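Local coordinates for protein cyclopenase asqI (Emericella nidulans, PDB 5YY3) that catalyses the conversion of 4'-methoxycyclopenin into 4'-methoxyviridicatin, a zinc-dependent step in the biosynthesis of the aspoquinolone mycotoxins, at residues Q220-A223 against R224-E228; A496-D499 against L500-D503; A609-Q612 against L613-D616. All coordinates share one frame; numbering follows the deposited sequence.

Interaction 1: Q220-A223 against R224-E228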
loop_
_atom_site.group_PDB
_atom_site.type_symbol
_atom_site.label_atom_id
_atom_site.label_comp_id
_atom_site.label_asym_id
_atom_site.label_seq_id
_atom_site.Cartn_x
_atom_site.Cartn_y
_atom_site.Cartn_z
ATOM N N GLN A 220 -12.303 19.651 19.989
ATOM C CA GLN A 220 -11.637 18.638 20.769
ATOM C C GLN A 220 -11.829 17.266 20.070
ATOM O O GLN A 220 -10.889 16.457 20.011
ATOM C CB GLN A 220 -12.176 18.704 22.207
ATOM C CG GLN A 220 -11.439 17.984 23.299
ATOM C CD GLN A 220 -10.036 18.495 23.616
ATOM O OE1 GLN A 220 -9.317 17.839 24.361
ATOM N NE2 GLN A 220 -9.638 19.632 23.061
ATOM N N MET A 221 -12.994 17.007 19.465
ATOM C CA MET A 221 -13.106 15.724 18.761
ATOM C C MET A 221 -12.293 15.724 17.445
ATOM O O MET A 221 -11.742 14.694 17.073
ATOM C CB MET A 221 -14.580 15.289 18.510
ATOM C CG MET A 221 -15.610 16.293 18.078
ATOM S SD MET A 221 -17.303 15.629 18.357
ATOM C CE MET A 221 -17.134 15.184 20.079
ATOM N N VAL A 222 -12.166 16.866 16.781
ATOM C CA VAL A 222 -11.268 16.983 15.625
ATOM C C VAL A 222 -9.783 16.723 15.990
ATOM O O VAL A 222 -9.081 15.989 15.278
ATOM C CB VAL A 222 -11.417 18.377 14.977
ATOM C CG1 VAL A 222 -10.225 18.718 14.059
ATOM C CG2 VAL A 222 -12.745 18.444 14.219
ATOM N N ALA A 223 -9.299 17.311 17.086
ATOM C CA ALA A 223 -7.923 17.051 17.524
ATOM C C ALA A 223 -7.684 15.555 17.781
ATOM O O ALA A 223 -6.662 14.999 17.403
ATOM C CB ALA A 223 -7.601 17.864 18.778
ATOM N N ARG A 224 -8.642 14.897 18.415
ATOM C CA ARG A 224 -8.549 13.466 18.638
ATOM C C ARG A 224 -8.619 12.642 17.325
ATOM O O ARG A 224 -7.819 11.718 17.114
ATOM C CB ARG A 224 -9.651 13.027 19.603
ATOM C CG ARG A 224 -9.440 13.501 21.046
ATOM C CD ARG A 224 -10.524 12.935 21.950
ATOM N NE ARG A 224 -10.348 13.313 23.348
ATOM C CZ ARG A 224 -9.689 12.579 24.237
ATOM N NH1 ARG A 224 -9.131 11.432 23.866
ATOM N NH2 ARG A 224 -9.566 12.994 25.488
ATOM N N TYR A 225 -9.579 12.967 16.459
ATOM C CA TYR A 225 -9.699 12.310 15.163
ATOM C C TYR A 225 -8.436 12.455 14.316
ATOM O O TYR A 225 -7.986 11.503 13.663
ATOM C CB TYR A 225 -10.867 12.883 14.383
ATOM C CG TYR A 225 -11.160 12.149 13.080
ATOM C CD1 TYR A 225 -11.534 10.809 13.090
ATOM C CD2 TYR A 225 -11.068 12.800 11.846
ATOM C CE1 TYR A 225 -11.829 10.132 11.906
ATOM C CE2 TYR A 225 -11.363 12.130 10.647
ATOM C CZ TYR A 225 -11.736 10.789 10.694
ATOM O OH TYR A 225 -12.045 10.090 9.543
ATOM N N GLU A 226 -7.875 13.655 14.318
ATOM C CA GLU A 226 -6.698 13.919 13.517
ATOM C C GLU A 226 -5.505 13.202 14.117
ATOM O O GLU A 226 -4.695 12.631 13.396
ATOM C CB GLU A 226 -6.444 15.418 13.413
ATOM C CG GLU A 226 -7.356 16.089 12.397
ATOM C CD GLU A 226 -6.747 17.350 11.820
ATOM O OE1 GLU A 226 -6.431 18.277 12.597
ATOM O OE2 GLU A 226 -6.582 17.424 10.586
ATOM N N THR A 227 -5.403 13.223 15.444
ATOM C CA THR A 227 -4.324 12.512 16.119
ATOM C C THR A 227 -4.436 11.008 15.850
ATOM O O THR A 227 -3.429 10.326 15.652
ATOM C CB THR A 227 -4.342 12.794 17.631
ATOM O OG1 THR A 227 -4.096 14.196 17.845
ATOM C CG2 THR A 227 -3.288 11.970 18.362
ATOM N N GLU A 228 -5.663 10.494 15.840
ATOM C CA GLU A 228 -5.892 9.076 15.575
ATOM C C GLU A 228 -5.445 8.756 14.153
ATOM O O GLU A 228 -4.857 7.698 13.888
ATOM C CB GLU A 228 -7.364 8.710 15.760
ATOM C CG GLU A 228 -7.626 7.213 15.819
ATOM C CD GLU A 228 -7.373 6.627 17.201
ATOM O OE1 GLU A 228 -6.882 7.362 18.092
ATOM O OE2 GLU A 228 -7.678 5.425 17.401
#

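Interaction 2: A496-D499 against L500-D503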
loop_
_atom_site.group_PDB
_atom_site.type_symbol
_atom_site.label_atom_id
_atom_site.label_comp_id
_atom_site.label_asym_id
_atom_site.label_seq_id
_atom_site.Cartn_x
_atom_site.Cartn_y
_atom_site.Cartn_z
ATOM N N ALA A 496 -0.592 15.682 23.634
ATOM C CA ALA A 496 -0.490 16.025 22.233
ATOM C C ALA A 496 0.515 15.091 21.579
ATOM O O ALA A 496 1.547 14.776 22.171
ATOM C CB ALA A 496 -0.078 17.465 22.060
ATOM N N ALA A 497 0.182 14.605 20.385
ATOM C CA ALA A 497 1.157 13.922 19.543
ATOM C C ALA A 497 2.372 14.833 19.413
ATOM O O ALA A 497 2.220 16.029 19.148
ATOM C CB ALA A 497 0.555 13.592 18.153
ATOM N N GLU A 498 3.566 14.284 19.612
ATOM C CA GLU A 498 4.776 15.109 19.611
ATOM C C GLU A 498 4.914 16.009 18.365
ATOM O O GLU A 498 5.419 17.123 18.461
ATOM C CB GLU A 498 6.013 14.225 19.752
ATOM C CG GLU A 498 7.295 15.017 20.071
ATOM C CD GLU A 498 8.493 14.124 20.422
ATOM O OE1 GLU A 498 8.336 13.208 21.258
ATOM O OE2 GLU A 498 9.594 14.340 19.868
ATOM N N ASP A 499 4.474 15.532 17.202
ATOM C CA ASP A 499 4.576 16.324 15.970
ATOM C C ASP A 499 3.643 17.532 15.969
ATOM O O ASP A 499 3.966 18.574 15.389
ATOM C CB ASP A 499 4.276 15.459 14.735
ATOM C CG ASP A 499 5.360 14.436 14.467
ATOM O OD1 ASP A 499 6.539 14.757 14.725
ATOM O OD2 ASP A 499 5.037 13.314 14.002
ATOM N N LEU A 500 2.482 17.389 16.604
ATOM C CA LEU A 500 1.480 18.458 16.593
ATOM C C LEU A 500 1.607 19.411 17.780
ATOM O O LEU A 500 0.855 20.370 17.896
ATOM C CB LEU A 500 0.071 17.862 16.584
ATOM C CG LEU A 500 -0.259 16.807 15.536
ATOM C CD1 LEU A 500 -1.689 16.324 15.697
ATOM C CD2 LEU A 500 -0.034 17.376 14.154
ATOM N N MET A 501 2.567 19.134 18.653
ATOM C CA MET A 501 2.692 19.793 19.956
ATOM C C MET A 501 2.689 21.329 19.952
ATOM O O MET A 501 2.231 21.937 20.920
ATOM C CB MET A 501 3.966 19.249 20.619
ATOM C CG MET A 501 4.556 20.037 21.732
ATOM S SD MET A 501 6.159 19.344 22.174
ATOM C CE MET A 501 6.760 18.952 20.563
ATOM N N ASN A 502 3.161 21.969 18.883
ATOM C CA ASN A 502 3.172 23.442 18.856
ATOM C C ASN A 502 1.895 24.093 18.315
ATOM O O ASN A 502 1.842 25.304 18.119
ATOM C CB ASN A 502 4.356 23.952 18.044
ATOM C CG ASN A 502 5.657 23.780 18.768
ATOM O OD1 ASN A 502 5.713 23.826 20.008
ATOM N ND2 ASN A 502 6.720 23.576 18.010
ATOM N N ASP A 503 0.885 23.282 18.049
ATOM C CA ASP A 503 -0.421 23.789 17.684
ATOM C C ASP A 503 -1.319 23.713 18.905
ATOM O O ASP A 503 -1.584 22.614 19.407
ATOM C CB ASP A 503 -1.005 22.979 16.525
ATOM C CG ASP A 503 -2.435 23.340 16.220
ATOM O OD1 ASP A 503 -2.816 24.512 16.441
ATOM O OD2 ASP A 503 -3.180 22.452 15.742
#

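Interaction 3: A609-Q612 against L613-D616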
loop_
_atom_site.group_PDB
_atom_site.type_symbol
_atom_site.label_atom_id
_atom_site.label_comp_id
_atom_site.label_asym_id
_atom_site.label_seq_id
_atom_site.Cartn_x
_atom_site.Cartn_y
_atom_site.Cartn_z
ATOM N N ALA A 609 -4.752 31.970 22.041
ATOM C CA ALA A 609 -3.312 32.014 21.826
ATOM C C ALA A 609 -2.650 32.510 23.109
ATOM O O ALA A 609 -3.311 33.133 23.943
ATOM C CB ALA A 609 -2.953 32.906 20.651
ATOM N N TRP A 610 -1.358 32.235 23.274
ATOM C CA TRP A 610 -0.641 32.703 24.457
ATOM C C TRP A 610 0.127 33.955 24.128
ATOM O O TRP A 610 0.806 34.052 23.103
ATOM C CB TRP A 610 0.323 31.652 25.002
ATOM C CG TRP A 610 -0.330 30.392 25.417
ATOM C CD1 TRP A 610 -1.673 30.153 25.517
ATOM C CD2 TRP A 610 0.329 29.171 25.775
ATOM N NE1 TRP A 610 -1.888 28.852 25.921
ATOM C CE2 TRP A 610 -0.673 28.231 26.082
ATOM C CE3 TRP A 610 1.671 28.785 25.866
ATOM C CZ2 TRP A 610 -0.376 26.929 26.476
ATOM C CZ3 TRP A 610 1.967 27.500 26.255
ATOM C CH2 TRP A 610 0.948 26.582 26.557
ATOM N N THR A 611 0.021 34.919 25.024
ATOM C CA THR A 611 0.568 36.231 24.774
ATOM C C THR A 611 2.106 36.144 24.796
ATOM O O THR A 611 2.795 36.894 24.095
ATOM C CB THR A 611 0.019 37.232 25.805
ATOM O OG1 THR A 611 0.184 38.555 25.308
ATOM C CG2 THR A 611 0.737 37.104 27.121
ATOM N N GLN A 612 2.633 35.188 25.560
ATOM C CA GLN A 612 4.072 34.934 25.605
ATOM C C GLN A 612 4.637 34.548 24.228
ATOM O O GLN A 612 5.822 34.746 23.957
ATOM C CB GLN A 612 4.387 33.833 26.623
ATOM C CG GLN A 612 4.339 34.274 28.107
ATOM C CD GLN A 612 2.919 34.488 28.630
ATOM O OE1 GLN A 612 1.955 33.936 28.097
ATOM N NE2 GLN A 612 2.793 35.275 29.689
ATOM N N LEU A 613 3.780 33.997 23.369
ATOM C CA LEU A 613 4.179 33.624 22.014
ATOM C C LEU A 613 3.791 34.680 20.968
ATOM O O LEU A 613 4.600 35.008 20.099
ATOM C CB LEU A 613 3.574 32.280 21.644
ATOM C CG LEU A 613 3.988 31.095 22.515
ATOM C CD1 LEU A 613 3.324 29.826 22.012
ATOM C CD2 LEU A 613 5.485 30.951 22.495
ATOM N N THR A 614 2.573 35.225 21.048
ATOM C CA THR A 614 2.159 36.239 20.077
ATOM C C THR A 614 3.008 37.505 20.178
ATOM O O THR A 614 3.164 38.226 19.186
ATOM C CB THR A 614 0.681 36.628 20.228
ATOM O OG1 THR A 614 0.442 37.082 21.563
ATOM C CG2 THR A 614 -0.220 35.430 19.933
ATOM N N GLU A 615 3.576 37.765 21.356
ATOM C CA GLU A 615 4.399 38.960 21.546
ATOM C C GLU A 615 5.901 38.649 21.529
ATOM O O GLU A 615 6.727 39.547 21.660
ATOM C CB GLU A 615 4.014 39.674 22.856
ATOM C CG GLU A 615 2.591 40.260 22.840
ATOM C CD GLU A 615 2.142 40.811 24.196
ATOM O OE1 GLU A 615 2.911 40.683 25.186
ATOM O OE2 GLU A 615 1.013 41.360 24.265
ATOM N N ASP A 616 6.256 37.380 21.356
ATOM C CA ASP A 616 7.663 37.005 21.219
ATOM C C ASP A 616 8.305 37.811 20.099
ATOM O O ASP A 616 7.741 37.938 19.006
ATOM C CB ASP A 616 7.807 35.505 20.951
ATOM C CG ASP A 616 9.253 35.082 20.756
ATOM O OD1 ASP A 616 10.152 35.612 21.456
ATOM O OD2 ASP A 616 9.493 34.228 19.876
#

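Interaction 1: Q220-A223 against R224-E228
Residues Gln220-Ala223 and Arg224-Glu228 are successive turns of one alpha helix, joined by four i to i+4 backbone bonds: Arg224 to Gln220, Tyr225 to Met221, Glu226 to Val222 and Thr227 to Ala223. The bond from Tyr225 N to Met221 O is 2.8 Å long; that from Arg224 N to Gln220 O is also nearly straight but longer, at 3.2 Å. The last carbonyl of the series is gripped twice: Ala223 O takes Thr227 N at 2.9 Å and Thr227 OG1 at 2.7 Å, the two donors arriving from opposite faces of the carbonyl plane. Thr227 OG1 can fold back to the preceding turn because it stands anti to its own carbonyl carbon (chi1 -63°), which satisfies the buried hydroxyl within the helix. This is the helix 210-231 of the hemocyanin-like, copper-type domain, which here carries the zinc ligand His218 two residues before Gln220; the side chain of Met221 lies about 5 Å from those of His218 and His186, a second zinc ligand. Val222 and Glu226 run side by side in the same direction, Val222 CG1 coming to 4.1 Å from Glu226 OE1. The other carboxylate oxygen, OE2, forms a salt bridge with Lys398 of helix 391-410, the helix that also packs on Val222. On another side of the helix, Arg224 lays its CG against Gln220 O at 3.5 Å and then continues extended from CG to NE, which carries the guanidinium away from the helix to bond Met562 O and to make a cation-pi contact with Trp557. Tyr225 leads its ring off to stack with Trp394, its hydroxyl bonded to Arg177.

Interaction 2: A496-D499 against L500-D503
Met501 and Glu498 lie side by side and point the same way; the methionine runs out extended and bends only at its last torsion, so that its methyl meets the glutamate's aliphatic stem, Met501 CE lying 4.0 Å from Glu498 CG. Two features put the methyl there: CG is anti to the backbone N (chi1 161°), and the final bend (chi3 39°) turns CE toward Glu498. The same methyl lies 3.1 Å from Glu498 O, and Met501 CB rests 3.4 Å from that oxygen. Ala496, near the end of strand 487-497, turns its methyl toward the other segment and meets Met501 CA at 4.2 Å. Leu500 meets a different residue of the first segment, its CG lying 4.2 Å from Ala497 CB, and also packs on Thr227 and Leu230 of helix 210-231 and on Phe246 of the second subunit. The backbone leaves the strand through Leu500 N bonded to Ala497 O at 2.9 Å, the N-H coming from well above the carbonyl plane; a weak bond of 3.5 Å from Met501 N to Glu498 O follows. A type I beta turn then runs from Leu500 to Asp503, and Asp503 forms a salt bridge with Arg405. These turns lie in the connection from strand 487-497 to its antiparallel neighbour 508-517 in the immunoglobulin-like domain. Side chain against side chain the chemistry is apolar, though Met501 CE also sits against a backbone oxygen; with one backbone bond bent and the other long, apolar packing probably contributes to holding this strand exit in shape.

Interaction 3: A609-Q612 against L613-D616
A single short helical turn, 611-614, joins Ala609-Gln612 to Leu613-Asp616, and Trp610 stands at its N-cap position. Trp610 O accepts two backbone N-H groups: Thr614 N lies in the carbonyl plane at 3.0 Å, almost straight (170°), and Leu613 N approaches from above that plane, also at 3.0 Å. Glu615 N continues the turn to Thr611 O at 3.0 Å. Among the side chains, Leu613 CD1 comes obliquely to the Trp610 ring, 4.3 Å from CE3. Thr614 CG2 is anti to its carbonyl carbon (chi1 57° for OG1), and this methyl packs on Ala609 CB at 3.8 Å. Thr611 and Glu615 cross at a slant, Thr611 OG1 lying 3.1 Å from Glu615 OE2 with an angle too poor for a hydrogen bond. The Trp610 indole is also fixed from outside, by NE1 bonded to Pro605 O and by an edge-to-face contact with Tyr504. Gln612 bonds Asp414 and Ile415, and backbone bonds from Ala609 and Thr611 reach Gln413, so the turn is tied to the chain just after helix 391-410, while Trp610, Gln612 and Leu613 all pack on Ile626 of helix 623-626.

In the fold
Along the chain the three contacts follow in series, none nested in or crossing another; each links residues three to five apart within one continuous piece of chain, so none closes a long loop. Interaction 1 is a stretch of helix 210-231 in the zinc-binding, hemocyanin-like domain. Interaction 2 comes far later, where strand 487-497 of the immunoglobulin-like domain gives way to a loop, yet it packs directly on interaction 1: Thr227 OG1 lies 3.9 Å from Leu500 CD1, so the pair belongs to the interface between the two domains. Interaction 3, about 17 Å from interaction 2 centre to centre, joins helix 623-626 to the chain after helix 391-410; both meet the second subunit.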